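Local coordinates for Hcp1 (Flavobacterium johnsoniae, PDB 6BDC), which probably assembles into the hexameric rings that build the inner tube of the type VI secretion system and may act as a chaperone for secreted effectors, at the interface of chains A and B. Sequence-based numbering; all coordinates share one arbitrary frame. Chains: chain A/B, Hcp1.

The interface of chains A and B. Residues chain A 3, 5, 16-19, 71; chain B 95, 97, 105.
Strand 18-24 of chain A and strand 88-98 of chain B meet at an antiparallel bridge between A:Val19, near the start of its strand, and B:Phe97, near the end of its own, joining neighbouring subunits of an assembly of six copies, as in the ring typical of Hcp proteins. The bridge is a reciprocal pair of backbone hydrogen bonds: A:Val19 N donates to B:Phe97 O at 2.9 Å, and B:Phe97 N returns to A:Val19 O at 2.8 Å. Both are moderately bent, and in the second the donor N is tilted 33° from the carbonyl plane. Since main-chain groups make them, the side chains remain available for apolar packing.

B:Phe97, which buries 100 Å², is the main apolar anchor. Its CG stands anti to the backbone N (chi1 169°), carrying the ring away from the bridge and into chain A. A large flat phenyl suits this place because its rim and both sides can touch different neighbours. A:Val19 CG2 meets the rim in the plane of the ring, 3.7 Å from CD2, a compact branched contact beside the strand pairing. A:Thr5 turns its methyl rather than its hydroxyl toward the aromatic, with CG2 3.4 Å from B:Phe97 CE2 and displaced to one side of the ring plane. The carbonyl oxygen of A:Leu17 lies on the opposite side, 3.6 Å from the same CE2. Toward the ring tip, the backbone O of A:Phe3 comes within 4.0 Å of B:Phe97 CZ.

A second apolar patch adjoins the first, where B:Leu105 and A:Phe71 cross at about a right angle. A:Phe71 also reaches the base of the anchoring side chain, linking the two patches through its CE1, 3.9 Å from B:Phe97 CB. The branched leucine, B:Leu105, puts one methyl, CD2, over the CG-CD1 edge of the A:Phe71 ring, 3.6 Å from CD1.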
loop_
_atom_site.group_PDB
_atom_site.type_symbol
_atom_site.label_atom_id
_atom_site.label_comp_id
_atom_site.label_asym_id
_atom_site.label_seq_id
_atom_site.Cartn_x
_atom_site.Cartn_y
_atom_site.Cartn_z
ATOM N N PHE A 3 22.748 3.044 -17.557
ATOM C CA PHE A 3 22.308 4.276 -18.201
ATOM C C PHE A 3 22.462 5.451 -17.246
ATOM O O PHE A 3 22.363 5.295 -16.029
ATOM C CB PHE A 3 20.854 4.158 -18.665
ATOM C CG PHE A 3 20.695 4.011 -20.155
ATOM C CD1 PHE A 3 20.600 5.128 -20.971
ATOM C CD2 PHE A 3 20.624 2.757 -20.740
ATOM C CE1 PHE A 3 20.446 4.996 -22.345
ATOM C CE2 PHE A 3 20.468 2.618 -22.112
ATOM C CZ PHE A 3 20.380 3.739 -22.915
ATOM N N THR A 5 21.610 9.913 -17.099
ATOM C CA THR A 5 20.965 11.042 -17.747
ATOM C C THR A 5 21.296 12.329 -17.007
ATOM O O THR A 5 21.887 12.324 -15.923
ATOM C CB THR A 5 19.443 10.864 -17.819
ATOM O OG1 THR A 5 18.913 11.719 -18.836
ATOM C CG2 THR A 5 18.806 11.253 -16.503
ATOM N N VAL A 16 20.462 13.685 -12.620
ATOM C CA VAL A 16 19.060 13.307 -12.507
ATOM C C VAL A 16 18.978 11.867 -12.031
ATOM O O VAL A 16 19.547 10.962 -12.654
ATOM C CB VAL A 16 18.311 13.482 -13.832
ATOM C CG1 VAL A 16 16.893 12.999 -13.677
ATOM C CG2 VAL A 16 18.326 14.928 -14.247
ATOM N N LEU A 17 18.259 11.658 -10.928
ATOM C CA LEU A 17 18.030 10.310 -10.432
ATOM C C LEU A 17 16.846 9.662 -11.140
ATOM O O LEU A 17 16.968 8.553 -11.669
ATOM C CB LEU A 17 17.825 10.342 -8.916
ATOM C CG LEU A 17 18.880 11.151 -8.152
ATOM C CD1 LEU A 17 18.515 11.289 -6.674
ATOM C CD2 LEU A 17 20.291 10.541 -8.302
ATOM N N ASN A 18 15.696 10.340 -11.171
ATOM C CA ASN A 18 14.492 9.803 -11.792
ATOM C C ASN A 18 13.877 10.837 -12.722
ATOM O O ASN A 18 13.850 12.028 -12.401
ATOM C CB ASN A 18 13.443 9.395 -10.745
ATOM C CG ASN A 18 13.893 8.238 -9.875
ATOM O OD1 ASN A 18 14.997 7.720 -10.028
ATOM N ND2 ASN A 18 13.034 7.831 -8.946
ATOM N N VAL A 19 13.383 10.377 -13.870
ATOM C CA VAL A 19 12.564 11.196 -14.753
ATOM C C VAL A 19 11.360 10.383 -15.196
ATOM O O VAL A 19 11.390 9.148 -15.210
ATOM C CB VAL A 19 13.326 11.706 -15.997
ATOM C CG1 VAL A 19 13.057 13.192 -16.216
ATOM C CG2 VAL A 19 14.806 11.401 -15.898
ATOM N N PHE A 71 19.474 11.454 -22.161
ATOM C CA PHE A 71 19.815 10.113 -21.704
ATOM C C PHE A 71 21.086 9.666 -22.416
ATOM O O PHE A 71 21.122 9.600 -23.649
ATOM C CB PHE A 71 18.678 9.129 -21.976
ATOM C CG PHE A 71 17.330 9.615 -21.527
ATOM C CD1 PHE A 71 16.871 9.344 -20.250
ATOM C CD2 PHE A 71 16.519 10.336 -22.388
ATOM C CE1 PHE A 71 15.629 9.787 -19.837
ATOM C CE2 PHE A 71 15.277 10.782 -21.981
ATOM C CZ PHE A 71 14.832 10.507 -20.705
ATOM N N GLU B 95 7.304 7.226 -20.614
ATOM C CA GLU B 95 8.711 6.856 -20.584
ATOM C C GLU B 95 9.280 7.283 -19.241
ATOM O O GLU B 95 9.126 8.439 -18.835
ATOM C CB GLU B 95 9.490 7.499 -21.735
ATOM C CG GLU B 95 10.945 7.046 -21.817
ATOM C CD GLU B 95 11.524 7.172 -23.209
ATOM O OE1 GLU B 95 10.994 7.973 -24.007
ATOM O OE2 GLU B 95 12.502 6.461 -23.513
ATOM N N PHE B 97 12.601 6.951 -16.439
ATOM C CA PHE B 97 13.966 6.591 -16.097
ATOM C C PHE B 97 14.102 6.521 -14.585
ATOM O O PHE B 97 13.745 7.471 -13.882
ATOM C CB PHE B 97 14.974 7.585 -16.668
ATOM C CG PHE B 97 16.361 7.410 -16.118
ATOM C CD1 PHE B 97 17.020 6.199 -16.233
ATOM C CD2 PHE B 97 17.010 8.452 -15.490
ATOM C CE1 PHE B 97 18.296 6.037 -15.729
ATOM C CE2 PHE B 97 18.286 8.285 -14.983
ATOM C CZ PHE B 97 18.925 7.080 -15.105
ATOM N N LEU B 105 15.927 2.486 -18.123
ATOM C CA LEU B 105 15.099 3.282 -19.008
ATOM C C LEU B 105 14.069 2.438 -19.694
ATOM O O LEU B 105 14.402 1.647 -20.550
ATOM C CB LEU B 105 15.962 3.969 -20.044
ATOM C CG LEU B 105 15.303 5.105 -20.802
ATOM C CD1 LEU B 105 14.420 5.914 -19.884
ATOM C CD2 LEU B 105 16.381 5.997 -21.364
#